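Local atomic coordinates of Exo-beta-1,4-mannosidase (Rhizomucor miehei, PDB entry 4LYP), a protein that probably releases terminal beta-mannose residues by hydrolysis from the non-reducing ends of beta-mannosides, as a glycoside hydrolase family 5 beta-mannosidase that also has transglycosylation activity. Residues 308-320 against 363-375. Residues are numbered along the deposited sequence; the frame is centred on the assembly and turned at random.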
loop_
_atom_site.group_PDB
_atom_site.type_symbol
_atom_site.label_atom_id
_atom_site.label_comp_id
_atom_site.label_asym_id
_atom_site.label_seq_id
_atom_site.Cartn_x
_atom_site.Cartn_y
_atom_site.Cartn_z
ATOM N N LEU A 308 10.619 -4.162 22.669
ATOM C CA LEU A 308 10.516 -4.980 21.474
ATOM C C LEU A 308 9.824 -6.333 21.681
ATOM O O LEU A 308 9.024 -6.758 20.845
ATOM C CB LEU A 308 11.858 -5.163 20.778
ATOM C CG LEU A 308 11.849 -5.808 19.393
ATOM C CD1 LEU A 308 11.002 -4.988 18.429
ATOM C CD2 LEU A 308 13.284 -6.033 18.933
ATOM N N PRO A 309 10.095 -7.069 22.768
ATOM C CA PRO A 309 9.461 -8.395 22.912
ATOM C C PRO A 309 7.913 -8.318 22.802
ATOM O O PRO A 309 7.308 -9.162 22.109
ATOM C CB PRO A 309 9.874 -8.860 24.343
ATOM C CG PRO A 309 11.307 -8.278 24.396
ATOM C CD PRO A 309 11.146 -6.872 23.792
ATOM N N HIS A 310 7.273 -7.317 23.428
ATOM C CA HIS A 310 5.822 -7.249 23.323
ATOM C C HIS A 310 5.394 -6.989 21.867
ATOM O O HIS A 310 4.377 -7.532 21.445
ATOM C CB HIS A 310 5.325 -6.126 24.235
ATOM C CG HIS A 310 3.828 -5.934 24.226
ATOM N ND1 HIS A 310 2.958 -6.972 24.436
ATOM C CD2 HIS A 310 3.064 -4.827 24.034
ATOM C CE1 HIS A 310 1.697 -6.482 24.480
ATOM N NE2 HIS A 310 1.752 -5.216 24.222
ATOM N N ALA A 311 6.148 -6.167 21.094
ATOM C CA ALA A 311 5.793 -5.985 19.690
ATOM C C ALA A 311 5.970 -7.273 18.897
ATOM O O ALA A 311 5.124 -7.606 18.034
ATOM C CB ALA A 311 6.671 -4.883 19.084
ATOM N N ASN A 312 7.064 -8.043 19.145
ATOM C CA ASN A 312 7.255 -9.304 18.445
ATOM C C ASN A 312 6.123 -10.273 18.774
ATOM O O ASN A 312 5.619 -10.960 17.883
ATOM C CB ASN A 312 8.598 -9.982 18.816
ATOM C CG ASN A 312 9.797 -9.262 18.274
ATOM O OD1 ASN A 312 9.743 -8.723 17.159
ATOM N ND2 ASN A 312 10.911 -9.330 18.985
ATOM N N GLU A 313 5.694 -10.323 20.040
ATOM C CA GLU A 313 4.608 -11.259 20.375
ATOM C C GLU A 313 3.305 -10.813 19.736
ATOM O O GLU A 313 2.519 -11.658 19.251
ATOM C CB GLU A 313 4.464 -11.234 21.874
ATOM C CG GLU A 313 5.693 -11.886 22.539
ATOM C CD GLU A 313 5.780 -11.650 24.004
ATOM O OE1 GLU A 313 4.862 -11.119 24.616
ATOM O OE2 GLU A 313 6.793 -12.110 24.572
ATOM N N TYR A 314 3.047 -9.498 19.662
ATOM C CA TYR A 314 1.837 -8.995 19.022
ATOM C C TYR A 314 1.835 -9.398 17.547
ATOM O O TYR A 314 0.844 -9.901 17.041
ATOM C CB TYR A 314 1.724 -7.487 19.171
ATOM C CG TYR A 314 0.429 -6.983 18.587
ATOM C CD1 TYR A 314 0.318 -6.667 17.223
ATOM C CD2 TYR A 314 -0.695 -6.854 19.396
ATOM C CE1 TYR A 314 -0.866 -6.281 16.653
ATOM C CE2 TYR A 314 -1.892 -6.417 18.838
ATOM C CZ TYR A 314 -1.949 -6.158 17.423
ATOM O OH TYR A 314 -3.146 -5.791 16.883
ATOM N N MET A 315 2.936 -9.171 16.850
ATOM C CA MET A 315 3.069 -9.547 15.427
ATOM C C MET A 315 2.840 -11.040 15.277
ATOM O O MET A 315 2.135 -11.469 14.367
ATOM C CB MET A 315 4.431 -9.119 14.906
ATOM C CG MET A 315 4.768 -9.736 13.540
ATOM S SD MET A 315 3.653 -9.157 12.174
ATOM C CE MET A 315 4.420 -7.571 11.760
ATOM N N HIS A 316 3.445 -11.862 16.124
ATOM C CA HIS A 316 3.239 -13.273 16.013
ATOM C C HIS A 316 1.758 -13.661 16.095
ATOM O O HIS A 316 1.264 -14.464 15.273
ATOM C CB HIS A 316 4.001 -13.971 17.176
ATOM C CG HIS A 316 3.796 -15.425 17.206
ATOM N ND1 HIS A 316 2.748 -16.011 17.851
ATOM C CD2 HIS A 316 4.512 -16.418 16.592
ATOM C CE1 HIS A 316 2.838 -17.360 17.704
ATOM N NE2 HIS A 316 3.888 -17.607 16.886
ATOM N N ASP A 317 1.078 -13.117 17.115
ATOM C CA ASP A 317 -0.326 -13.485 17.304
ATOM C C ASP A 317 -1.195 -12.888 16.192
ATOM O O ASP A 317 -2.208 -13.498 15.860
ATOM C CB ASP A 317 -0.816 -13.011 18.706
ATOM C CG ASP A 317 -0.115 -13.731 19.874
ATOM O OD1 ASP A 317 0.620 -14.673 19.627
ATOM O OD2 ASP A 317 -0.303 -13.232 20.981
ATOM N N PHE A 318 -0.840 -11.732 15.648
ATOM C CA PHE A 318 -1.575 -11.076 14.566
ATOM C C PHE A 318 -1.500 -11.949 13.306
ATOM O O PHE A 318 -2.489 -12.223 12.658
ATOM C CB PHE A 318 -0.927 -9.722 14.344
ATOM C CG PHE A 318 -1.671 -8.855 13.359
ATOM C CD1 PHE A 318 -2.719 -8.057 13.777
ATOM C CD2 PHE A 318 -1.275 -8.798 12.038
ATOM C CE1 PHE A 318 -3.391 -7.199 12.894
ATOM C CE2 PHE A 318 -1.945 -7.954 11.167
ATOM C CZ PHE A 318 -2.998 -7.171 11.575
ATOM N N LEU A 319 -0.303 -12.453 12.971
ATOM C CA LEU A 319 -0.178 -13.305 11.793
ATOM C C LEU A 319 -0.980 -14.586 11.968
ATOM O O LEU A 319 -1.670 -15.025 11.030
ATOM C CB LEU A 319 1.321 -13.635 11.533
ATOM C CG LEU A 319 2.106 -12.463 11.003
ATOM C CD1 LEU A 319 3.611 -12.857 10.985
ATOM C CD2 LEU A 319 1.717 -12.103 9.595
ATOM N N GLU A 320 -0.892 -15.218 13.167
ATOM C CA GLU A 320 -1.609 -16.463 13.430
ATOM C C GLU A 320 -3.116 -16.262 13.263
ATOM O O GLU A 320 -3.837 -17.033 12.622
ATOM C CB GLU A 320 -1.306 -16.856 14.895
ATOM C CG GLU A 320 -2.484 -17.091 15.824
ATOM C CD GLU A 320 -2.306 -16.563 17.295
ATOM O OE1 GLU A 320 -1.382 -17.123 18.084
ATOM O OE2 GLU A 320 -3.170 -15.619 17.640
ATOM N N HIS A 363 16.034 -2.571 16.398
ATOM C CA HIS A 363 14.732 -3.148 16.747
ATOM C C HIS A 363 13.962 -3.532 15.517
ATOM O O HIS A 363 13.417 -4.628 15.415
ATOM C CB HIS A 363 13.916 -2.159 17.580
ATOM C CG HIS A 363 14.302 -2.097 19.009
ATOM N ND1 HIS A 363 13.509 -1.538 19.985
ATOM C CD2 HIS A 363 15.423 -2.593 19.676
ATOM C CE1 HIS A 363 14.094 -1.671 21.158
ATOM N NE2 HIS A 363 15.266 -2.255 20.996
ATOM N N LYS A 364 13.876 -2.572 14.552
ATOM C CA LYS A 364 13.179 -2.823 13.298
ATOM C C LYS A 364 13.687 -4.067 12.592
ATOM O O LYS A 364 12.928 -4.866 12.035
ATOM C CB LYS A 364 13.365 -1.599 12.406
ATOM C CG LYS A 364 12.764 -1.700 11.010
ATOM C CD LYS A 364 13.201 -0.471 10.197
ATOM C CE LYS A 364 12.366 -0.270 8.957
ATOM N NZ LYS A 364 12.753 1.022 8.268
ATOM N N ASP A 365 15.024 -4.235 12.539
ATOM C CA ASP A 365 15.604 -5.384 11.801
ATOM C C ASP A 365 15.172 -6.654 12.457
ATOM O O ASP A 365 14.828 -7.616 11.728
ATOM C CB ASP A 365 17.108 -5.264 11.823
ATOM C CG ASP A 365 17.635 -4.158 10.901
ATOM O OD1 ASP A 365 16.856 -3.444 10.303
ATOM O OD2 ASP A 365 18.869 -4.094 10.835
ATOM N N GLU A 366 15.180 -6.759 13.781
ATOM C CA GLU A 366 14.766 -7.966 14.441
ATOM C C GLU A 366 13.238 -8.210 14.236
ATOM O O GLU A 366 12.812 -9.329 13.972
ATOM C CB GLU A 366 15.059 -7.891 15.935
ATOM C CG GLU A 366 14.495 -9.041 16.708
ATOM C CD GLU A 366 14.760 -8.973 18.215
ATOM O OE1 GLU A 366 15.886 -8.523 18.593
ATOM O OE2 GLU A 366 13.902 -9.441 18.990
ATOM N N TYR A 367 12.451 -7.121 14.318
ATOM C CA TYR A 367 11.039 -7.228 14.122
ATOM C C TYR A 367 10.688 -7.751 12.744
ATOM O O TYR A 367 9.885 -8.670 12.575
ATOM C CB TYR A 367 10.426 -5.827 14.337
ATOM C CG TYR A 367 8.930 -5.767 14.277
ATOM C CD1 TYR A 367 8.103 -6.306 15.282
ATOM C CD2 TYR A 367 8.325 -5.053 13.197
ATOM C CE1 TYR A 367 6.759 -6.128 15.199
ATOM C CE2 TYR A 367 6.944 -4.889 13.147
ATOM C CZ TYR A 367 6.180 -5.418 14.169
ATOM O OH TYR A 367 4.807 -5.249 14.179
ATOM N N TYR A 368 11.359 -7.173 11.706
ATOM C CA TYR A 368 11.173 -7.651 10.344
ATOM C C TYR A 368 11.625 -9.117 10.244
ATOM O O TYR A 368 10.920 -9.937 9.641
ATOM C CB TYR A 368 12.033 -6.854 9.339
ATOM C CG TYR A 368 11.427 -5.579 8.759
ATOM C CD1 TYR A 368 10.885 -4.548 9.538
ATOM C CD2 TYR A 368 11.476 -5.398 7.374
ATOM C CE1 TYR A 368 10.357 -3.397 8.945
ATOM C CE2 TYR A 368 10.960 -4.251 6.768
ATOM C CZ TYR A 368 10.417 -3.278 7.556
ATOM O OH TYR A 368 9.935 -2.145 6.912
ATOM N N GLN A 369 12.803 -9.428 10.784
ATOM C CA GLN A 369 13.329 -10.757 10.600
ATOM C C GLN A 369 12.399 -11.817 11.200
ATOM O O GLN A 369 12.156 -12.858 10.588
ATOM C CB GLN A 369 14.725 -10.869 11.199
ATOM C CG GLN A 369 15.303 -12.283 11.030
ATOM C CD GLN A 369 16.716 -12.273 11.465
ATOM O OE1 GLN A 369 16.971 -12.225 12.674
ATOM N NE2 GLN A 369 17.614 -12.179 10.536
ATOM N N LYS A 370 11.849 -11.563 12.376
ATOM C CA LYS A 370 10.960 -12.507 13.004
ATOM C C LYS A 370 9.651 -12.619 12.261
ATOM O O LYS A 370 9.078 -13.722 12.111
ATOM C CB LYS A 370 10.751 -12.153 14.469
ATOM C CG LYS A 370 12.012 -12.434 15.259
ATOM C CD LYS A 370 11.903 -12.039 16.713
ATOM C CE LYS A 370 13.087 -12.518 17.544
ATOM N NZ LYS A 370 12.971 -12.079 19.007
ATOM N N ALA A 371 9.076 -11.501 11.805
ATOM C CA ALA A 371 7.819 -11.544 11.049
ATOM C C ALA A 371 8.092 -12.367 9.787
ATOM O O ALA A 371 7.249 -13.245 9.424
ATOM C CB ALA A 371 7.362 -10.119 10.694
ATOM N N PHE A 372 9.168 -12.066 9.068
ATOM C CA PHE A 372 9.491 -12.779 7.844
ATOM C C PHE A 372 9.652 -14.256 8.090
ATOM O O PHE A 372 9.165 -15.067 7.311
ATOM C CB PHE A 372 10.810 -12.215 7.297
ATOM C CG PHE A 372 10.658 -10.834 6.604
ATOM C CD1 PHE A 372 9.457 -10.380 6.038
ATOM C CD2 PHE A 372 11.804 -10.021 6.501
ATOM C CE1 PHE A 372 9.416 -9.176 5.392
ATOM C CE2 PHE A 372 11.738 -8.821 5.810
ATOM C CZ PHE A 372 10.542 -8.373 5.282
ATOM N N ASN A 373 10.388 -14.669 9.143
ATOM C CA ASN A 373 10.567 -16.069 9.355
ATOM C C ASN A 373 9.236 -16.787 9.656
ATOM O O ASN A 373 9.010 -17.921 9.200
ATOM C CB ASN A 373 11.522 -16.315 10.501
ATOM C CG ASN A 373 12.972 -16.014 10.123
ATOM O OD1 ASN A 373 13.307 -15.974 8.909
ATOM N ND2 ASN A 373 13.793 -15.847 11.107
ATOM N N GLN A 374 8.318 -16.112 10.336
ATOM C CA GLN A 374 7.009 -16.686 10.580
ATOM C C GLN A 374 6.242 -16.806 9.263
ATOM O O GLN A 374 5.530 -17.810 9.036
ATOM C CB GLN A 374 6.257 -15.856 11.633
ATOM C CG GLN A 374 4.959 -16.530 12.014
ATOM C CD GLN A 374 4.238 -15.745 13.095
ATOM O OE1 GLN A 374 4.725 -14.699 13.550
ATOM N NE2 GLN A 374 3.060 -16.203 13.529
ATOM N N ILE A 375 6.281 -15.756 8.429
ATOM C CA ILE A 375 5.599 -15.809 7.167
ATOM C C ILE A 375 6.133 -16.950 6.287
ATOM O O ILE A 375 5.360 -17.671 5.642
ATOM C CB ILE A 375 5.659 -14.472 6.426
ATOM C CG1 ILE A 375 4.839 -13.418 7.177
ATOM C CG2 ILE A 375 5.121 -14.629 4.990
ATOM C CD1 ILE A 375 5.149 -11.997 6.741
HETATM O O HOH W 1 8.327 -9.591 14.855
HETATM O O HOH W 2 11.211 -11.002 21.416
#
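Glu366 OE2 takes two donors, Asn312 ND2 at 3.0 Å across the contact and Lys370 NZ at 2.8 Å one helical turn on. They come from opposite faces of the carboxylate plane. The Asn312 bond is bent, at 132°, while the lysine forms a salt bridge. A water accepts from Asn312 ND2, and a second water donates to both Asn312 OD1 and Tyr367 O, so both ends of the amide are held. At the other end Gln374 reaches across to helix 308-320. Gln374 NE2 gives a nearly straight bond of 3.0 Å to His316 O, on a lone pair in the carbonyl plane; Glu320 N uses the same oxygen. Gln374 NE2 also sits over one face of the His316 ring, toward its rim, with ring and amide planes modestly tilted. His316 ND1 in turn donates a hydrogen bond to Asp317 OD1 in the ring plane. Between these polar ends, Tyr367 is a knob in a hole formed by Leu308, Ala311, Asn312 and Met315. Its CG stands anti to the backbone N (chi1 -175°), which carries the ring toward helix 308-320, where its edge meets Ala311 O in the ring plane. Met315, bent at chi2 and chi3, brings CE to 3.7 Å from Tyr367 CZ. Leu308 CB sits over a face of His363, whose ND1 is hydrogen-bonded to Tyr300 OH. The helices run roughly parallel, at 24°, beside strands 288-292 and 333-338, as neighbouring outer helices of a TIM barrel.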